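Local structure of protein YibA (Escherichia coli, 1OYZ) at residues N143-T148 with L168-G173; R30-H35 with I41-V46. The protein is of uncertain function, with oxidoreductase activity only tentatively attributed to it, and folds into an all-helical chain containing HEAT repeats. All blocks are in the same frame, centred on the assembly; numbering follows the deposited sequence.

Contact 1: N143-T148 with L168-G173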
ATOM      1  N   ASN A 143       6.501  -7.330  -7.885  1.00 36.50           N
ATOM      2  CA  ASN A 143       6.272  -7.510  -6.454  1.00 36.76           C
ATOM      3  C   ASN A 143       7.179  -6.555  -5.701  1.00 36.28           C
ATOM      4  O   ASN A 143       6.746  -5.904  -4.736  1.00 36.52           O
ATOM      5  CB  ASN A 143       6.583  -8.934  -6.039  1.00 42.41           C
ATOM      6  CG  ASN A 143       5.890  -9.949  -6.920  1.00 47.82           C
ATOM      7  OD1 ASN A 143       5.154 -10.807  -6.436  1.00 51.86           O
ATOM      8  ND2 ASN A 143       6.120  -9.854  -8.233  1.00 50.80           N
ATOM      9  N   VAL A 144       8.431  -6.448  -6.156  1.00 31.14           N
ATOM     10  CA  VAL A 144       9.386  -5.557  -5.505  1.00 28.90           C
ATOM     11  C   VAL A 144       8.989  -4.110  -5.647  1.00 27.38           C
ATOM     12  O   VAL A 144       9.009  -3.362  -4.672  1.00 27.38           O
ATOM     13  CB  VAL A 144      10.826  -5.725  -6.069  1.00 29.69           C
ATOM     14  CG1 VAL A 144      11.696  -4.583  -5.578  1.00 27.26           C
ATOM     15  CG2 VAL A 144      11.423  -7.085  -5.632  1.00 27.72           C
ATOM     16  N   ARG A 145       8.651  -3.698  -6.865  1.00 28.10           N
ATOM     17  CA  ARG A 145       8.236  -2.329  -7.081  1.00 30.04           C
ATOM     18  C   ARG A 145       6.995  -2.039  -6.220  1.00 30.00           C
ATOM     19  O   ARG A 145       6.912  -0.995  -5.594  1.00 31.52           O
ATOM     20  CB  ARG A 145       7.969  -2.070  -8.568  1.00 30.55           C
ATOM     21  CG  ARG A 145       9.244  -2.138  -9.415  1.00 33.89           C
ATOM     22  CD  ARG A 145       9.126  -1.365 -10.717  1.00 33.58           C
ATOM     23  NE  ARG A 145       7.981  -1.785 -11.512  1.00 34.18           N
ATOM     24  CZ  ARG A 145       7.835  -2.981 -12.061  1.00 34.89           C
ATOM     25  NH1 ARG A 145       8.766  -3.911 -11.902  1.00 34.87           N
ATOM     26  NH2 ARG A 145       6.767  -3.237 -12.810  1.00 35.30           N
ATOM     27  N   ARG A 146       6.055  -2.976  -6.170  1.00 32.01           N
ATOM     28  CA  ARG A 146       4.853  -2.813  -5.348  1.00 33.60           C
ATOM     29  C   ARG A 146       5.267  -2.602  -3.892  1.00 32.59           C
ATOM     30  O   ARG A 146       4.832  -1.660  -3.249  1.00 32.33           O
ATOM     31  CB  ARG A 146       3.961  -4.061  -5.425  1.00 34.81           C
ATOM     32  CG  ARG A 146       2.562  -3.896  -4.813  1.00 42.28           C
ATOM     33  CD  ARG A 146       1.812  -5.221  -4.846  1.00 48.47           C
ATOM     34  NE  ARG A 146       2.132  -5.969  -6.065  1.00 54.17           N
ATOM     35  CZ  ARG A 146       2.016  -7.290  -6.187  1.00 58.00           C
ATOM     36  NH1 ARG A 146       1.581  -8.016  -5.165  1.00 59.45           N
ATOM     37  NH2 ARG A 146       2.358  -7.893  -7.325  1.00 60.33           N
ATOM     38  N   ALA A 147       6.117  -3.489  -3.377  1.00 32.44           N
ATOM     39  CA  ALA A 147       6.545  -3.370  -2.000  1.00 31.03           C
ATOM     40  C   ALA A 147       7.252  -2.035  -1.800  1.00 29.78           C
ATOM     41  O   ALA A 147       7.185  -1.446  -0.726  1.00 29.89           O
ATOM     42  CB  ALA A 147       7.438  -4.548  -1.621  1.00 31.52           C
ATOM     43  N   THR A 148       7.889  -1.527  -2.849  1.00 30.17           N
ATOM     44  CA  THR A 148       8.586  -0.245  -2.748  1.00 30.09           C
ATOM     45  C   THR A 148       7.536   0.841  -2.592  1.00 31.62           C
ATOM     46  O   THR A 148       7.721   1.810  -1.832  1.00 31.98           O
ATOM     47  CB  THR A 148       9.451   0.058  -4.018  1.00 28.22           C
ATOM     48  OG1 THR A 148      10.391  -1.007  -4.226  1.00 29.20           O
ATOM     49  CG2 THR A 148      10.230   1.361  -3.850  1.00 27.32           C
ATOM     50  N   LEU A 168       3.862   5.859 -11.162  1.00 32.57           N
ATOM     51  CA  LEU A 168       2.572   6.146 -11.757  1.00 34.71           C
ATOM     52  C   LEU A 168       2.604   5.595 -13.181  1.00 36.39           C
ATOM     53  O   LEU A 168       1.565   5.233 -13.738  1.00 38.01           O
ATOM     54  CB  LEU A 168       2.323   7.648 -11.822  1.00 33.43           C
ATOM     55  CG  LEU A 168       2.062   8.370 -10.509  1.00 34.58           C
ATOM     56  CD1 LEU A 168       2.023   9.892 -10.760  1.00 32.45           C
ATOM     57  CD2 LEU A 168       0.748   7.882  -9.917  1.00 34.02           C
ATOM     58  N   LYS A 169       3.804   5.531 -13.763  1.00 37.08           N
ATOM     59  CA  LYS A 169       3.967   5.066 -15.133  1.00 39.52           C
ATOM     60  C   LYS A 169       4.222   3.582 -15.198  1.00 40.00           C
ATOM     61  O   LYS A 169       4.530   3.037 -16.260  1.00 39.92           O
ATOM     62  CB  LYS A 169       5.128   5.798 -15.806  1.00 42.86           C
ATOM     63  CG  LYS A 169       5.165   7.287 -15.534  1.00 45.68           C
ATOM     64  CD  LYS A 169       6.481   7.888 -16.026  1.00 48.32           C
ATOM     65  CE  LYS A 169       6.668   9.334 -15.567  1.00 49.90           C
ATOM     66  NZ  LYS A 169       7.804   9.979 -16.293  1.00 50.18           N
ATOM     67  N   ASP A 170       4.063   2.918 -14.067  1.00 40.67           N
ATOM     68  CA  ASP A 170       4.331   1.502 -14.027  1.00 41.79           C
ATOM     69  C   ASP A 170       3.408   0.659 -14.886  1.00 43.47           C
ATOM     70  O   ASP A 170       2.231   0.974 -15.066  1.00 42.21           O
ATOM     71  CB  ASP A 170       4.277   1.000 -12.598  1.00 40.19           C
ATOM     72  CG  ASP A 170       5.050  -0.269 -12.420  1.00 40.26           C
ATOM     73  OD1 ASP A 170       4.588  -1.327 -12.893  1.00 37.26           O
ATOM     74  OD2 ASP A 170       6.141  -0.201 -11.816  1.00 41.92           O
ATOM     75  N   PRO A 171       3.954  -0.423 -15.452  1.00 44.24           N
ATOM     76  CA  PRO A 171       3.175  -1.327 -16.299  1.00 43.48           C
ATOM     77  C   PRO A 171       2.160  -2.072 -15.449  1.00 42.03           C
ATOM     78  O   PRO A 171       1.151  -2.559 -15.941  1.00 42.69           O
ATOM     79  CB  PRO A 171       4.245  -2.247 -16.885  1.00 44.41           C
ATOM     80  CG  PRO A 171       5.430  -1.350 -16.975  1.00 44.04           C
ATOM     81  CD  PRO A 171       5.399  -0.663 -15.632  1.00 43.73           C
ATOM     82  N   ASN A 172       2.410  -2.154 -14.158  1.00 40.48           N
ATOM     83  CA  ASN A 172       1.464  -2.848 -13.303  1.00 39.33           C
ATOM     84  C   ASN A 172       0.418  -1.873 -12.755  1.00 38.49           C
ATOM     85  O   ASN A 172       0.761  -0.834 -12.200  1.00 35.84           O
ATOM     86  CB  ASN A 172       2.183  -3.524 -12.150  1.00 38.84           C
ATOM     87  CG  ASN A 172       1.283  -4.451 -11.385  1.00 39.18           C
ATOM     88  OD1 ASN A 172       0.996  -5.564 -11.822  1.00 41.57           O
ATOM     89  ND2 ASN A 172       0.815  -3.994 -10.236  1.00 39.28           N
ATOM     90  N   GLY A 173      -0.853  -2.240 -12.908  1.00 38.00           N
ATOM     91  CA  GLY A 173      -1.950  -1.408 -12.454  1.00 38.68           C
ATOM     92  C   GLY A 173      -1.994  -1.231 -10.958  1.00 38.93           C
ATOM     93  O   GLY A 173      -2.329  -0.161 -10.446  1.00 38.78           O
TER

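Contact 2: R30-H35 with I41-V46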
ATOM      1  N   ARG A  30       9.639 -25.576  13.815  1.00 45.55           N
ATOM      2  CA  ARG A  30       9.550 -26.661  12.860  1.00 48.15           C
ATOM      3  C   ARG A  30       8.498 -26.334  11.786  1.00 48.02           C
ATOM      4  O   ARG A  30       8.724 -26.549  10.596  1.00 46.26           O
ATOM      5  CB  ARG A  30       9.221 -27.959  13.597  1.00 51.99           C
ATOM      6  CG  ARG A  30       8.994 -29.153  12.706  1.00 56.84           C
ATOM      7  CD  ARG A  30       7.674 -29.823  13.085  1.00 62.12           C
ATOM      8  NE  ARG A  30       7.658 -30.274  14.482  1.00 65.51           N
ATOM      9  CZ  ARG A  30       6.594 -30.801  15.090  1.00 66.82           C
ATOM     10  NH1 ARG A  30       5.450 -30.940  14.426  1.00 67.55           N
ATOM     11  NH2 ARG A  30       6.677 -31.195  16.355  1.00 65.45           N
ATOM     12  N   LEU A  31       7.364 -25.777  12.211  1.00 47.53           N
ATOM     13  CA  LEU A  31       6.292 -25.422  11.283  1.00 46.07           C
ATOM     14  C   LEU A  31       6.738 -24.423  10.213  1.00 45.57           C
ATOM     15  O   LEU A  31       6.110 -24.323   9.151  1.00 42.85           O
ATOM     16  CB  LEU A  31       5.084 -24.875  12.059  1.00 47.06           C
ATOM     17  CG  LEU A  31       3.924 -25.848  12.324  1.00 48.62           C
ATOM     18  CD1 LEU A  31       4.430 -27.273  12.461  1.00 49.82           C
ATOM     19  CD2 LEU A  31       3.171 -25.419  13.587  1.00 50.09           C
ATOM     20  N   LEU A  32       7.822 -23.694  10.475  1.00 43.14           N
ATOM     21  CA  LEU A  32       8.291 -22.741   9.479  1.00 42.90           C
ATOM     22  C   LEU A  32       8.705 -23.479   8.218  1.00 43.57           C
ATOM     23  O   LEU A  32       8.729 -22.892   7.142  1.00 42.73           O
ATOM     24  CB  LEU A  32       9.474 -21.931  10.004  1.00 41.30           C
ATOM     25  CG  LEU A  32       9.177 -21.109  11.252  1.00 41.19           C
ATOM     26  CD1 LEU A  32      10.447 -20.432  11.702  1.00 40.15           C
ATOM     27  CD2 LEU A  32       8.057 -20.090  10.964  1.00 39.56           C
ATOM     28  N   ASP A  33       9.016 -24.769   8.359  1.00 44.90           N
ATOM     29  CA  ASP A  33       9.434 -25.597   7.230  1.00 47.26           C
ATOM     30  C   ASP A  33       8.336 -26.484   6.691  1.00 49.19           C
ATOM     31  O   ASP A  33       8.612 -27.449   5.988  1.00 51.15           O
ATOM     32  CB  ASP A  33      10.597 -26.491   7.620  1.00 46.40           C
ATOM     33  CG  ASP A  33      11.826 -25.713   7.940  1.00 46.19           C
ATOM     34  OD1 ASP A  33      12.013 -24.654   7.314  1.00 46.78           O
ATOM     35  OD2 ASP A  33      12.604 -26.163   8.796  1.00 43.13           O
ATOM     36  N   ASP A  34       7.094 -26.174   7.028  1.00 50.11           N
ATOM     37  CA  ASP A  34       5.972 -26.965   6.559  1.00 49.89           C
ATOM     38  C   ASP A  34       5.807 -26.744   5.056  1.00 51.33           C
ATOM     39  O   ASP A  34       6.256 -25.727   4.530  1.00 50.32           O
ATOM     40  CB  ASP A  34       4.716 -26.537   7.309  1.00 48.33           C
ATOM     41  CG  ASP A  34       3.591 -27.515   7.152  1.00 48.52           C
ATOM     42  OD1 ASP A  34       2.780 -27.345   6.216  1.00 47.04           O
ATOM     43  OD2 ASP A  34       3.528 -28.468   7.965  1.00 48.46           O
ATOM     44  N   HIS A  35       5.164 -27.686   4.361  1.00 52.67           N
ATOM     45  CA  HIS A  35       4.964 -27.539   2.919  1.00 53.64           C
ATOM     46  C   HIS A  35       3.812 -26.602   2.580  1.00 52.55           C
ATOM     47  O   HIS A  35       3.716 -26.103   1.447  1.00 53.81           O
ATOM     48  CB  HIS A  35       4.744 -28.906   2.251  1.00 57.13           C
ATOM     49  CG  HIS A  35       5.987 -29.743   2.177  1.00 60.91           C
ATOM     50  ND1 HIS A  35       7.172 -29.265   1.664  1.00 63.38           N
ATOM     51  CD2 HIS A  35       6.226 -31.024   2.550  1.00 62.22           C
ATOM     52  CE1 HIS A  35       8.095 -30.216   1.725  1.00 62.92           C
ATOM     53  NE2 HIS A  35       7.544 -31.289   2.258  1.00 62.74           N
ATOM     54  N   ILE A  41       3.188 -19.206   7.509  1.00 32.54           N
ATOM     55  CA  ILE A  41       2.888 -17.833   7.851  1.00 34.17           C
ATOM     56  C   ILE A  41       2.276 -17.685   9.252  1.00 33.75           C
ATOM     57  O   ILE A  41       2.669 -16.798  10.039  1.00 33.15           O
ATOM     58  CB  ILE A  41       1.937 -17.273   6.808  1.00 35.10           C
ATOM     59  CG1 ILE A  41       2.712 -17.119   5.496  1.00 38.05           C
ATOM     60  CG2 ILE A  41       1.257 -16.002   7.336  1.00 35.86           C
ATOM     61  CD1 ILE A  41       1.834 -16.860   4.271  1.00 39.91           C
ATOM     62  N   SER A  42       1.294 -18.539   9.531  1.00 32.76           N
ATOM     63  CA  SER A  42       0.585 -18.528  10.804  1.00 31.47           C
ATOM     64  C   SER A  42       1.585 -18.694  11.938  1.00 30.97           C
ATOM     65  O   SER A  42       1.591 -17.909  12.905  1.00 30.21           O
ATOM     66  CB  SER A  42      -0.457 -19.652  10.823  1.00 34.87           C
ATOM     67  OG  SER A  42      -1.522 -19.367   9.910  1.00 37.72           O
ATOM     68  N   SER A  43       2.434 -19.710  11.809  1.00 30.23           N
ATOM     69  CA  SER A  43       3.477 -19.981  12.793  1.00 29.39           C
ATOM     70  C   SER A  43       4.344 -18.730  12.971  1.00 28.55           C
ATOM     71  O   SER A  43       4.568 -18.259  14.083  1.00 29.41           O
ATOM     72  CB  SER A  43       4.340 -21.157  12.319  1.00 30.84           C
ATOM     73  OG  SER A  43       5.536 -21.246  13.087  1.00 31.13           O
ATOM     74  N   ALA A  44       4.819 -18.187  11.857  1.00 28.02           N
ATOM     75  CA  ALA A  44       5.647 -16.989  11.899  1.00 27.33           C
ATOM     76  C   ALA A  44       4.912 -15.835  12.570  1.00 25.99           C
ATOM     77  O   ALA A  44       5.513 -15.048  13.292  1.00 26.01           O
ATOM     78  CB  ALA A  44       6.067 -16.592  10.470  1.00 26.50           C
ATOM     79  N   ARG A  45       3.611 -15.712  12.332  1.00 27.22           N
ATOM     80  CA  ARG A  45       2.860 -14.616  12.957  1.00 29.85           C
ATOM     81  C   ARG A  45       2.915 -14.782  14.479  1.00 28.39           C
ATOM     82  O   ARG A  45       3.108 -13.814  15.192  1.00 28.48           O
ATOM     83  CB  ARG A  45       1.388 -14.590  12.496  1.00 31.28           C
ATOM     84  CG  ARG A  45       1.153 -14.186  11.022  1.00 36.15           C
ATOM     85  CD  ARG A  45      -0.354 -14.132  10.661  1.00 36.60           C
ATOM     86  NE  ARG A  45      -1.076 -13.148  11.485  1.00 41.35           N
ATOM     87  CZ  ARG A  45      -2.365 -13.244  11.834  1.00 44.05           C
ATOM     88  NH1 ARG A  45      -2.920 -12.299  12.582  1.00 44.33           N
ATOM     89  NH2 ARG A  45      -3.107 -14.280  11.442  1.00 40.70           N
ATOM     90  N   VAL A  46       2.761 -16.008  14.969  1.00 29.50           N
ATOM     91  CA  VAL A  46       2.805 -16.214  16.409  1.00 31.97           C
ATOM     92  C   VAL A  46       4.187 -15.825  16.887  1.00 32.31           C
ATOM     93  O   VAL A  46       4.342 -15.193  17.939  1.00 32.37           O
ATOM     94  CB  VAL A  46       2.527 -17.670  16.796  1.00 30.16           C
ATOM     95  CG1 VAL A  46       2.489 -17.800  18.310  1.00 31.40           C
ATOM     96  CG2 VAL A  46       1.224 -18.126  16.186  1.00 32.75           C
TER

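Contact 1: N143-T148 with L168-G173
Arg145 and Asp170 meet as a two-pronged salt bridge in which guanidinium and carboxylate are almost coplanar, their planes 9° apart, in a region of HEAT repeats. The bridge ties helix 142-153 to the loop between helices 161-168 and 173-186. Arg145 presents its NE/NH2 edge: NE points to Asp170 OD2, with a modelled separation of 2.4 Å that is doubtfully short, while NH2 donates to Asp170 OD1 at 2.9 Å. The arginine chain leaves the helix with CG beside its backbone N (chi1 -67°) and bends at chi3, which turns this edge to the acid. NH1 is bonded to the carbonyl of Asp139, a further bond that, with the two to Asp170, limits the rotation of the guanidinium. Pro171 CD also lies 4.1 Å from Arg145 NH2, oblique to the group. With an alanine in place of the buried Asp170, Arg145 NE and NH2 would probably lose their anionic mate and the Asn172 backbone N its Asx-turn acceptor. In that turn Asp170 OD1 gives its syn lone pair to Arg145 NH2 and its anti lone pair to the backbone N of Asn172, the N-cap residue, at 2.7 Å.

Contact 2: R30-H35 with I41-V46
Leu32 reaches across to Ser43 and Ala44 from the turn at the end region of helix 25-31, joining two successive helices of the all-helical fold. From CB the chain runs to CG, set beside the backbone N (chi1 -60°) and 4.1 Å from Ser43 OG. One methyl then does most of the touching: Leu32 CD2 lies 3.5 Å from Ser43 OG. The same methyl sits 3.9 Å from the backbone N of Ala44 and 4.1 Å from Ala44 CB, thus resting against both the backbone and the side chain of Ala44. CD1 lies farther from Ser43 and Ala44; the leucine also packs on Leu47 of helix 37-50 and on Leu58 and Phe62 of helix 53-63. Next to it, Leu31 adds its CB, 3.8 Å from Ser43 CB. Leu31 begins a type I beta turn that runs to Asp34. Ala44 also meets Ile73, Phe76 and Ile77 of helix 68-80. Between the two segments there is only van der Waals contact. The buried Ser43 OG is hydrogen-bonded to the carbonyl of Leu28, about one turn before Leu32, a polar tie that joins the same two helices just outside the segments and lets a hydroxyl sit among apolar groups.

Contact 2 closes before contact 1 opens, so the two follow in series along one chain. Their centres are 28 Å apart and their nearest atoms about 13 Å apart, without touching. The centre of contact 1 lies about 11 Å from the centre of the chain, that of contact 2 about 24 Å from it, toward the periphery. Both join a helix to a turn or loop at the end of another helix, yet by different chemistry: 143-148 and 168-173 are linked by charge, 30-35 and 41-46 by apolar contact around a serine. No ligand or catalytic residue is identified near either, so neither can be tied to an active site.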